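Local coordinates for paenibacillus xanthan lyase (Paenibacillus, PDB 6F2P), which cleaves xanthan, a bacterial exopolysaccharide, as a lyase with the domain make-up of polysaccharide lyase family 8, at residues 635-640 / 649-654. Sequence-based numbering, arbitrary orientation.
Sequences PQISIL and VKETQL. With CA (calcium ion), chain B.
Strands 637-640 and 649-651 run antiparallel. S638 and K650 form the hydrogen-bonded pair, S638 N giving to K650 O at 2.7 Å in the carbonyl plane, and K650 N returning to S638 O at 3.0 Å. Just beyond the strand ends, T652 N adds a bond to Q636 O (2.8 Å), lying above that carbonyl plane.

The metal clamps the same end. Q636, extended beyond CG, and E651, bent at chi2 (-87°), lie side by side with amide and carboxylate planes 84° apart. Each offers its OE1 to calcium, Q636 at 2.3 Å and E651 at 2.2 Å; the shared ion explains how the two oxygens can sit so close. The other carboxylate oxygen, E651 OE2, takes the backbone N-H of L654 (2.5 Å), which helps fix the group's rotation. D490, D491 and E492 complete the site.

Apolar contacts fill the face shared with E651: V649 sends CG1 to I637 CB and CG2 to I639 CG1, both 4.0 Å, and the three side chains pack on strand 493-501. This is a beta hairpin whose first strand borders a sheet of the C-terminal beta-sandwich domain, pinned through calcium to the 490-492 loop of the super-sandwich domain.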
loop_
_atom_site.group_PDB
_atom_site.type_symbol
_atom_site.label_atom_id
_atom_site.label_comp_id
_atom_site.label_asym_id
_atom_site.label_seq_id
_atom_site.Cartn_x
_atom_site.Cartn_y
_atom_site.Cartn_z
ATOM N N PRO A 635 -13.208 -26.506 -11.210
ATOM C CA PRO A 635 -12.751 -25.146 -10.906
ATOM C C PRO A 635 -11.357 -24.911 -11.429
ATOM O O PRO A 635 -10.524 -25.801 -11.328
ATOM C CB PRO A 635 -12.723 -25.115 -9.375
ATOM C CG PRO A 635 -13.613 -26.224 -8.948
ATOM C CD PRO A 635 -13.473 -27.282 -9.990
ATOM N N GLN A 636 -11.114 -23.721 -11.969
ATOM C CA GLN A 636 -9.789 -23.352 -12.435
ATOM C C GLN A 636 -8.932 -22.819 -11.281
ATOM O O GLN A 636 -7.803 -22.381 -11.501
ATOM C CB GLN A 636 -9.880 -22.301 -13.540
ATOM C CG GLN A 636 -10.918 -22.587 -14.613
ATOM C CD GLN A 636 -11.168 -21.380 -15.487
ATOM O OE1 GLN A 636 -10.519 -20.352 -15.335
ATOM N NE2 GLN A 636 -12.118 -21.491 -16.400
ATOM N N ILE A 637 -9.464 -22.853 -10.058
ATOM C CA ILE A 637 -8.689 -22.449 -8.878
ATOM C C ILE A 637 -8.627 -23.552 -7.823
ATOM O O ILE A 637 -9.525 -24.388 -7.732
ATOM C CB ILE A 637 -9.235 -21.155 -8.221
ATOM C CG1 ILE A 637 -10.673 -21.362 -7.742
ATOM C CG2 ILE A 637 -9.139 -19.966 -9.177
ATOM C CD1 ILE A 637 -10.796 -21.553 -6.246
ATOM N N SER A 638 -7.566 -23.547 -7.023
ATOM C CA SER A 638 -7.454 -24.483 -5.912
ATOM C C SER A 638 -7.017 -23.768 -4.651
ATOM O O SER A 638 -5.970 -23.132 -4.613
ATOM C CB SER A 638 -6.489 -25.611 -6.245
ATOM O OG SER A 638 -7.009 -26.364 -7.322
ATOM N N ILE A 639 -7.833 -23.859 -3.615
ATOM C CA ILE A 639 -7.504 -23.194 -2.374
ATOM C C ILE A 639 -6.520 -24.079 -1.632
ATOM O O ILE A 639 -6.848 -25.200 -1.249
ATOM C CB ILE A 639 -8.776 -22.885 -1.559
ATOM C CG1 ILE A 639 -9.627 -21.861 -2.321
ATOM C CG2 ILE A 639 -8.428 -22.352 -0.188
ATOM C CD1 ILE A 639 -11.039 -21.727 -1.815
ATOM N N LEU A 640 -5.299 -23.581 -1.475
ATOM C CA LEU A 640 -4.220 -24.356 -0.885
ATOM C C LEU A 640 -4.342 -24.361 0.621
ATOM O O LEU A 640 -4.001 -25.350 1.277
ATOM C CB LEU A 640 -2.861 -23.783 -1.295
ATOM C CG LEU A 640 -2.649 -23.653 -2.807
ATOM C CD1 LEU A 640 -1.268 -23.112 -3.121
ATOM C CD2 LEU A 640 -2.880 -24.979 -3.516
ATOM N N VAL A 649 -4.283 -19.321 -2.803
ATOM C CA VAL A 649 -5.069 -19.795 -3.930
ATOM C C VAL A 649 -4.179 -19.899 -5.166
ATOM O O VAL A 649 -3.351 -19.019 -5.431
ATOM C CB VAL A 649 -6.247 -18.843 -4.220
ATOM C CG1 VAL A 649 -7.015 -19.276 -5.483
ATOM C CG2 VAL A 649 -7.167 -18.767 -3.023
ATOM N N LYS A 650 -4.340 -20.989 -5.907
ATOM C CA LYS A 650 -3.634 -21.181 -7.167
ATOM C C LYS A 650 -4.643 -21.292 -8.308
ATOM O O LYS A 650 -5.595 -22.056 -8.225
ATOM C CB LYS A 650 -2.750 -22.435 -7.106
ATOM C CG LYS A 650 -2.190 -22.884 -8.465
ATOM C CD LYS A 650 -0.976 -23.797 -8.311
ATOM C CE LYS A 650 -0.302 -24.082 -9.666
ATOM N NZ LYS A 650 1.024 -24.785 -9.533
ATOM N N GLU A 651 -4.445 -20.508 -9.358
ATOM C CA GLU A 651 -5.233 -20.660 -10.571
ATOM C C GLU A 651 -4.466 -21.627 -11.457
ATOM O O GLU A 651 -3.389 -21.295 -11.949
ATOM C CB GLU A 651 -5.395 -19.314 -11.268
ATOM C CG GLU A 651 -6.699 -19.151 -12.040
ATOM C CD GLU A 651 -6.622 -19.663 -13.477
ATOM O OE1 GLU A 651 -7.642 -19.546 -14.187
ATOM O OE2 GLU A 651 -5.557 -20.175 -13.898
ATOM N N THR A 652 -5.015 -22.821 -11.656
ATOM C CA THR A 652 -4.267 -23.912 -12.288
ATOM C C THR A 652 -4.125 -23.818 -13.806
ATOM O O THR A 652 -3.328 -24.548 -14.396
ATOM C CB THR A 652 -4.855 -25.281 -11.926
ATOM O OG1 THR A 652 -6.209 -25.362 -12.397
ATOM C CG2 THR A 652 -4.814 -25.490 -10.413
ATOM N N GLN A 653 -4.895 -22.940 -14.434
ATOM C CA GLN A 653 -4.736 -22.696 -15.860
ATOM C C GLN A 653 -3.551 -21.773 -16.069
ATOM O O GLN A 653 -2.698 -22.020 -16.920
ATOM C CB GLN A 653 -5.981 -22.023 -16.437
ATOM C CG GLN A 653 -7.259 -22.792 -16.227
ATOM C CD GLN A 653 -7.583 -23.701 -17.391
ATOM O OE1 GLN A 653 -8.539 -23.456 -18.134
ATOM N NE2 GLN A 653 -6.791 -24.764 -17.560
ATOM N N LEU A 654 -3.510 -20.696 -15.291
ATOM C CA LEU A 654 -2.472 -19.677 -15.424
ATOM C C LEU A 654 -1.172 -20.100 -14.742
ATOM O O LEU A 654 -0.105 -19.522 -14.984
ATOM C CB LEU A 654 -2.953 -18.369 -14.800
ATOM C CG LEU A 654 -4.126 -17.640 -15.450
ATOM C CD1 LEU A 654 -4.504 -16.431 -14.613
ATOM C CD2 LEU A 654 -3.734 -17.219 -16.845
HETATM CA CA CA B . -9.447 -18.401 -14.840
#